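PDB 5IKJ: cryptic loci regulator 2 from Schizosaccharomyces pombe 972h-, which promotes transcriptional silencing of heterochromatin, acting upstream of histone deacetylases and supporting nucleosome positioning and gene silencing by the SHREC complex. Local coordinates for residues E230-T235 and K388-D393; S240-E246 and R494-F500. The contacts are given in a common frame with arbitrary orientation. Residue numbers count along the deposited sequence, not the author numbering.

In the fold
Following the chain from its N terminus, residues 230-235 lie near the end of helix 214-237. The loop 240-246 comes next and leads into strand 247-252 of a five-stranded antiparallel sheet. The chain then enters the large mixed sheet. There 388-393 returns to the helix, closing contact 1 across 152 intervening residues, and 494-500, after strand 491-494, returns to the loop, closing contact 2 across 247. The segments alternate, so the two closures cross. Their centres are about 10 Å apart and they touch: Arg243 NH1 forms a salt bridge with Asp393 OD2 at 2.7 Å. Together they join the helix end and the entrance to the smaller sheet to the mixed sheet.

Contact 1 (E230-T235 and K388-D393)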
loop_
_atom_site.group_PDB
_atom_site.type_symbol
_atom_site.label_atom_id
_atom_site.label_comp_id
_atom_site.label_asym_id
_atom_site.label_seq_id
_atom_site.Cartn_x
_atom_site.Cartn_y
_atom_site.Cartn_z
ATOM N N GLU A 230 -1.156 -1.917 0.848
ATOM C CA GLU A 230 -0.341 -3.033 1.318
ATOM C C GLU A 230 0.729 -2.544 2.286
ATOM O O GLU A 230 0.999 -3.186 3.308
ATOM C CB GLU A 230 0.301 -3.754 0.133
ATOM C CG GLU A 230 1.032 -5.034 0.509
ATOM C CD GLU A 230 1.749 -5.663 -0.668
ATOM O OE1 GLU A 230 1.400 -5.334 -1.824
ATOM O OE2 GLU A 230 2.663 -6.485 -0.440
ATOM N N CYS A 231 1.345 -1.403 1.975
ATOM C CA CYS A 231 2.321 -0.801 2.875
ATOM C C CYS A 231 1.671 -0.402 4.192
ATOM O O CYS A 231 2.153 -0.756 5.274
ATOM C CB CYS A 231 2.946 0.415 2.192
ATOM S SG CYS A 231 4.237 1.214 3.133
ATOM N N LYS A 232 0.567 0.341 4.115
ATOM C CA LYS A 232 -0.123 0.784 5.319
ATOM C C LYS A 232 -0.526 -0.400 6.189
ATOM O O LYS A 232 -0.396 -0.351 7.418
ATOM C CB LYS A 232 -1.349 1.611 4.933
ATOM C CG LYS A 232 -1.954 2.416 6.068
ATOM C CD LYS A 232 -3.082 3.303 5.560
ATOM C CE LYS A 232 -3.795 4.031 6.691
ATOM N NZ LYS A 232 -2.929 5.040 7.363
ATOM N N ASP A 233 -1.009 -1.480 5.571
ATOM C CA ASP A 233 -1.427 -2.641 6.349
ATOM C C ASP A 233 -0.235 -3.337 6.993
ATOM O O ASP A 233 -0.325 -3.803 8.134
ATOM C CB ASP A 233 -2.206 -3.615 5.464
ATOM C CG ASP A 233 -3.532 -3.046 4.994
ATOM O OD1 ASP A 233 -3.986 -2.034 5.569
ATOM O OD2 ASP A 233 -4.122 -3.614 4.052
ATOM N N ASP A 234 0.894 -3.411 6.284
ATOM C CA ASP A 234 2.070 -4.089 6.818
ATOM C C ASP A 234 2.772 -3.285 7.907
ATOM O O ASP A 234 3.594 -3.848 8.638
ATOM C CB ASP A 234 3.059 -4.389 5.689
ATOM C CG ASP A 234 2.655 -5.597 4.863
ATOM O OD1 ASP A 234 1.532 -6.110 5.059
ATOM O OD2 ASP A 234 3.461 -6.032 4.014
ATOM N N THR A 235 2.478 -1.988 8.030
ATOM C CA THR A 235 3.143 -1.144 9.014
ATOM C C THR A 235 2.194 -0.402 9.945
ATOM O O THR A 235 2.657 0.124 10.962
ATOM C CB THR A 235 4.041 -0.109 8.317
ATOM O OG1 THR A 235 3.234 0.800 7.562
ATOM C CG2 THR A 235 5.035 -0.793 7.386
ATOM N N LYS A 388 10.052 -9.161 3.608
ATOM C CA LYS A 388 9.653 -7.942 2.924
ATOM C C LYS A 388 9.812 -6.761 3.873
ATOM O O LYS A 388 9.453 -6.851 5.051
ATOM C CB LYS A 388 8.200 -8.043 2.456
ATOM C CG LYS A 388 7.859 -7.246 1.208
ATOM C CD LYS A 388 6.423 -7.519 0.779
ATOM C CE LYS A 388 6.095 -6.884 -0.563
ATOM N NZ LYS A 388 4.836 -7.437 -1.133
ATOM N N LEU A 389 10.351 -5.657 3.359
ATOM C CA LEU A 389 10.582 -4.466 4.164
ATOM C C LEU A 389 9.972 -3.252 3.484
ATOM O O LEU A 389 9.930 -3.160 2.255
ATOM C CB LEU A 389 12.076 -4.230 4.410
ATOM C CG LEU A 389 12.710 -5.125 5.475
ATOM C CD1 LEU A 389 14.223 -5.004 5.437
ATOM C CD2 LEU A 389 12.182 -4.776 6.863
ATOM N N TRP A 390 9.500 -2.319 4.307
ATOM C CA TRP A 390 8.772 -1.154 3.831
ATOM C C TRP A 390 9.303 0.117 4.478
ATOM O O TRP A 390 10.021 0.088 5.481
ATOM C CB TRP A 390 7.276 -1.246 4.155
ATOM C CG TRP A 390 6.506 -2.365 3.502
ATOM C CD1 TRP A 390 6.269 -3.612 4.018
ATOM C CD2 TRP A 390 5.834 -2.325 2.234
ATOM N NE1 TRP A 390 5.505 -4.348 3.146
ATOM C CE2 TRP A 390 5.225 -3.584 2.044
ATOM C CE3 TRP A 390 5.693 -1.352 1.242
ATOM C CZ2 TRP A 390 4.490 -3.892 0.898
ATOM C CZ3 TRP A 390 4.964 -1.662 0.105
ATOM C CH2 TRP A 390 4.371 -2.920 -0.056
ATOM N N ILE A 391 8.919 1.247 3.884
ATOM C CA ILE A 391 8.942 2.511 4.604
ATOM C C ILE A 391 7.860 2.475 5.678
ATOM O O ILE A 391 6.798 1.861 5.501
ATOM C CB ILE A 391 8.740 3.700 3.646
ATOM C CG1 ILE A 391 7.394 3.588 2.920
ATOM C CG2 ILE A 391 9.891 3.773 2.646
ATOM C CD1 ILE A 391 7.043 4.792 2.060
ATOM N N ASN A 392 8.130 3.126 6.808
ATOM C CA ASN A 392 7.252 3.139 7.980
ATOM C C ASN A 392 7.341 1.822 8.738
ATOM O O ASN A 392 6.559 1.597 9.677
ATOM C CB ASN A 392 5.792 3.410 7.601
ATOM C CG ASN A 392 4.973 3.942 8.760
ATOM O OD1 ASN A 392 5.424 4.810 9.507
ATOM N ND2 ASN A 392 3.761 3.420 8.918
ATOM N N ASP A 393 8.269 0.946 8.367
ATOM C CA ASP A 393 8.417 -0.373 8.959
ATOM C C ASP A 393 9.473 -0.337 10.063
ATOM O O ASP A 393 10.151 0.669 10.278
ATOM C CB ASP A 393 8.791 -1.385 7.871
ATOM C CG ASP A 393 8.682 -2.823 8.335
ATOM O OD1 ASP A 393 8.038 -3.077 9.376
ATOM O OD2 ASP A 393 9.243 -3.702 7.650
HETATM O O HOH W 1 5.746 -0.208 11.414
#
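Charged groups close one end of this crossing, where the helix runs nearly at right angles (99°) to strand 388-390. The extended side chain of Lys388 brings NZ to 2.5 Å from Glu230 OE2, a very short salt bridge; NZ also bonds to Leu244 O, so the buried ammonium is well compensated. The indole of Trp390 donates from NE1 to Asp234 OD2 (2.8 Å), while the other carboxylate oxygen of Asp234 meets Arg264. Apolar packing fills the middle. Trp390 lays one ring face over the backbone of Glu230 and Cys231, with Cys231 CB 3.4 Å from Trp390 CE3, a fit that suits a small residue on the helix; Cys231 SG adds an oblique sulfur-aromatic contact. At the far end Asn392 ND2 donates to Thr235 OG1 (3.0 Å), which itself donates to Cys231 O at 3.0 Å, and a water links Thr235 O with Asn392 O. Asn392 tolerates the positive phi of its place in the type II turn Trp390-Asp393, and its OD1 meets Tyr413. Chain Clr1 packs on Cys231 and Trp390 and bonds to Glu230, Lys388 and Asn392. This is a buried helix-on-sheet packing, with a strand-to-turn corner fitted to the helix and the Clr1 C-terminus lying against both.

Contact 2 (S240-E246 and R494-F500); sequences SSYRLGE and RWYEPWF
Two irregular segments meet here, their backbones closest at Ser240 and Glu497, whose CA atoms are 6.5 Å apart. Residues 240-243 are mostly extended and enter a type II turn from Arg243 to Glu246, with Gly245 at phi 95°, where a CB would strike the preceding carbonyl. Residues 494-497 are extended as well, then Pro498 and Trp499 occupy the middle of a type I turn from Glu497 to Phe500, a place the fixed phi of proline suits.

Arg494 makes the polar centre. With chi1 m, chi2 t and chi3 p it bends so that NH2 donates to Ser241 O (3.2 Å) and NH1 to Glu246 OE1 (3.1 Å), both partners lying near the guanidinium plane; NH1 is also 3.1 Å from Glu246 OE2 in the salt bridge. Glu246 (m, t) turns OE2 back to accept from Arg243 N at 2.9 Å, bracing its own turn, and OE1 accepts from Lys388 N. One face of Arg494 carries the guanidinium of Arg243 (m, t, t), centres 3.6 Å apart and planes at 10°. These like charges can stack because Asp393 neutralises Arg243 and Glu246 serves Arg494.

Farther along, Phe500 (chi1 t) meets Tyr242 (chi1 m) obliquely, planes at 46°, with Tyr242 CZ 3.3 Å from Phe500 CZ; Pro311 touches both. Ser240 OG (chi1 t) donates weakly to Glu497 OE1 at 3.0 Å, while OE2 bridges to Arg462. A water joins Glu246 OE2, weakly, to Tyr496 OH. The arrangement is a buried loop-to-loop junction between the two sheets, centred on a stacked arginine pair held by carboxylates.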
loop_
_atom_site.group_PDB
_atom_site.type_symbol
_atom_site.label_atom_id
_atom_site.label_comp_id
_atom_site.label_asym_id
_atom_site.label_seq_id
_atom_site.Cartn_x
_atom_site.Cartn_y
_atom_site.Cartn_z
ATOM N N SER A 240 1.351 -6.961 12.533
ATOM C CA SER A 240 1.868 -8.187 13.139
ATOM C C SER A 240 1.366 -9.358 12.306
ATOM O O SER A 240 0.341 -9.974 12.606
ATOM C CB SER A 240 1.436 -8.299 14.597
ATOM O OG SER A 240 2.290 -9.174 15.314
ATOM N N SER A 241 2.102 -9.674 11.245
ATOM C CA SER A 241 1.608 -10.592 10.228
ATOM C C SER A 241 2.753 -10.957 9.293
ATOM O O SER A 241 3.823 -10.344 9.316
ATOM C CB SER A 241 0.453 -9.965 9.443
ATOM O OG SER A 241 0.862 -8.750 8.838
ATOM N N TYR A 242 2.509 -11.972 8.471
ATOM C CA TYR A 242 3.411 -12.328 7.388
ATOM C C TYR A 242 2.982 -11.617 6.110
ATOM O O TYR A 242 1.818 -11.250 5.933
ATOM C CB TYR A 242 3.438 -13.843 7.188
ATOM C CG TYR A 242 4.073 -14.567 8.350
ATOM C CD1 TYR A 242 5.443 -14.791 8.385
ATOM C CD2 TYR A 242 3.310 -15.011 9.422
ATOM C CE1 TYR A 242 6.032 -15.444 9.450
ATOM C CE2 TYR A 242 3.892 -15.666 10.492
ATOM C CZ TYR A 242 5.252 -15.880 10.500
ATOM O OH TYR A 242 5.833 -16.529 11.564
ATOM N N ARG A 243 3.946 -11.418 5.215
ATOM C CA ARG A 243 3.787 -10.483 4.112
ATOM C C ARG A 243 3.843 -11.201 2.771
ATOM O O ARG A 243 4.522 -12.221 2.613
ATOM C CB ARG A 243 4.853 -9.382 4.185
ATOM C CG ARG A 243 4.699 -8.526 5.432
ATOM C CD ARG A 243 5.854 -7.572 5.658
ATOM N NE ARG A 243 5.551 -6.638 6.739
ATOM C CZ ARG A 243 6.442 -5.846 7.329
ATOM N NH1 ARG A 243 7.714 -5.865 6.954
ATOM N NH2 ARG A 243 6.056 -5.033 8.304
ATOM N N LEU A 244 3.109 -10.649 1.810
ATOM C CA LEU A 244 2.979 -11.257 0.494
ATOM C C LEU A 244 4.340 -11.382 -0.176
ATOM O O LEU A 244 5.063 -10.392 -0.326
ATOM C CB LEU A 244 2.032 -10.416 -0.363
ATOM C CG LEU A 244 0.598 -10.326 0.161
ATOM C CD1 LEU A 244 -0.202 -9.284 -0.607
ATOM C CD2 LEU A 244 -0.084 -11.683 0.085
ATOM N N GLY A 245 4.685 -12.602 -0.577
ATOM C CA GLY A 245 5.946 -12.870 -1.230
ATOM C C GLY A 245 7.058 -13.335 -0.318
ATOM O O GLY A 245 8.146 -13.658 -0.812
ATOM N N GLU A 246 6.830 -13.385 0.992
ATOM C CA GLU A 246 7.869 -13.806 1.917
ATOM C C GLU A 246 8.025 -15.321 1.909
ATOM O O GLU A 246 7.067 -16.067 1.685
ATOM C CB GLU A 246 7.558 -13.339 3.338
ATOM C CG GLU A 246 7.568 -11.835 3.524
ATOM C CD GLU A 246 7.613 -11.434 4.986
ATOM O OE1 GLU A 246 8.475 -10.607 5.350
ATOM O OE2 GLU A 246 6.792 -11.952 5.773
ATOM N N ARG A 494 13.712 -8.037 9.468
ATOM C CA ARG A 494 12.548 -7.440 10.101
ATOM C C ARG A 494 12.656 -7.503 11.619
ATOM O O ARG A 494 13.254 -8.420 12.187
ATOM C CB ARG A 494 11.270 -8.155 9.673
ATOM C CG ARG A 494 10.853 -7.937 8.229
ATOM C CD ARG A 494 9.563 -8.692 7.929
ATOM N NE ARG A 494 8.524 -8.393 8.912
ATOM C CZ ARG A 494 7.315 -8.944 8.921
ATOM N NH1 ARG A 494 6.972 -9.829 7.997
ATOM N NH2 ARG A 494 6.446 -8.603 9.861
ATOM N N TRP A 495 12.064 -6.510 12.273
ATOM C CA TRP A 495 11.748 -6.591 13.690
ATOM C C TRP A 495 10.343 -7.156 13.837
ATOM O O TRP A 495 9.414 -6.706 13.159
ATOM C CB TRP A 495 11.843 -5.213 14.347
ATOM C CG TRP A 495 11.404 -5.172 15.784
ATOM C CD1 TRP A 495 12.193 -5.314 16.889
ATOM C CD2 TRP A 495 10.071 -4.962 16.270
ATOM N NE1 TRP A 495 11.435 -5.208 18.030
ATOM C CE2 TRP A 495 10.129 -4.993 17.677
ATOM C CE3 TRP A 495 8.835 -4.756 15.650
ATOM C CZ2 TRP A 495 8.999 -4.824 18.475
ATOM C CZ3 TRP A 495 7.713 -4.588 16.445
ATOM C CH2 TRP A 495 7.803 -4.623 17.841
ATOM N N TYR A 496 10.192 -8.147 14.708
ATOM C CA TYR A 496 8.906 -8.782 14.941
ATOM C C TYR A 496 8.404 -8.452 16.340
ATOM O O TYR A 496 9.187 -8.286 17.280
ATOM C CB TYR A 496 8.997 -10.302 14.768
ATOM C CG TYR A 496 9.350 -10.748 13.367
ATOM C CD1 TYR A 496 8.388 -10.789 12.368
ATOM C CD2 TYR A 496 10.642 -11.139 13.048
ATOM C CE1 TYR A 496 8.706 -11.201 11.088
ATOM C CE2 TYR A 496 10.968 -11.551 11.773
ATOM C CZ TYR A 496 9.996 -11.580 10.797
ATOM O OH TYR A 496 10.314 -11.990 9.523
ATOM N N GLU A 497 7.083 -8.362 16.465
ATOM C CA GLU A 497 6.474 -8.086 17.753
ATOM C C GLU A 497 6.932 -9.142 18.761
ATOM O O GLU A 497 7.230 -10.280 18.384
ATOM C CB GLU A 497 4.947 -8.070 17.634
ATOM C CG GLU A 497 4.387 -6.902 16.817
ATOM C CD GLU A 497 4.634 -7.048 15.328
ATOM O OE1 GLU A 497 5.086 -8.132 14.900
ATOM O OE2 GLU A 497 4.379 -6.080 14.582
ATOM N N PRO A 498 7.013 -8.790 20.047
ATOM C CA PRO A 498 7.661 -9.703 21.006
ATOM C C PRO A 498 6.970 -11.050 21.134
ATOM O O PRO A 498 7.634 -12.043 21.459
ATOM C CB PRO A 498 7.624 -8.913 22.322
ATOM C CG PRO A 498 6.509 -7.939 22.159
ATOM C CD PRO A 498 6.457 -7.595 20.702
ATOM N N TRP A 499 5.663 -11.121 20.887
ATOM C CA TRP A 499 4.951 -12.394 20.926
ATOM C C TRP A 499 5.063 -13.171 19.621
ATOM O O TRP A 499 4.665 -14.340 19.579
ATOM C CB TRP A 499 3.471 -12.164 21.239
ATOM C CG TRP A 499 2.756 -11.365 20.184
ATOM C CD1 TRP A 499 2.292 -11.822 18.982
ATOM C CD2 TRP A 499 2.425 -9.973 20.237
ATOM N NE1 TRP A 499 1.696 -10.800 18.285
ATOM C CE2 TRP A 499 1.763 -9.654 19.034
ATOM C CE3 TRP A 499 2.622 -8.965 21.185
ATOM C CZ2 TRP A 499 1.298 -8.371 18.755
ATOM C CZ3 TRP A 499 2.160 -7.691 20.907
ATOM C CH2 TRP A 499 1.506 -7.405 19.702
ATOM N N PHE A 500 5.598 -12.552 18.568
ATOM C CA PHE A 500 5.515 -13.130 17.232
ATOM C C PHE A 500 6.312 -14.424 17.113
ATOM O O PHE A 500 5.942 -15.302 16.325
ATOM C CB PHE A 500 6.005 -12.111 16.203
ATOM C CG PHE A 500 5.654 -12.458 14.785
ATOM C CD1 PHE A 500 4.404 -12.153 14.273
ATOM C CD2 PHE A 500 6.576 -13.079 13.962
ATOM C CE1 PHE A 500 4.080 -12.467 12.968
ATOM C CE2 PHE A 500 6.256 -13.394 12.655
ATOM C CZ PHE A 500 5.008 -13.086 12.158
HETATM O O HOH W 2 8.542 -13.421 7.626
#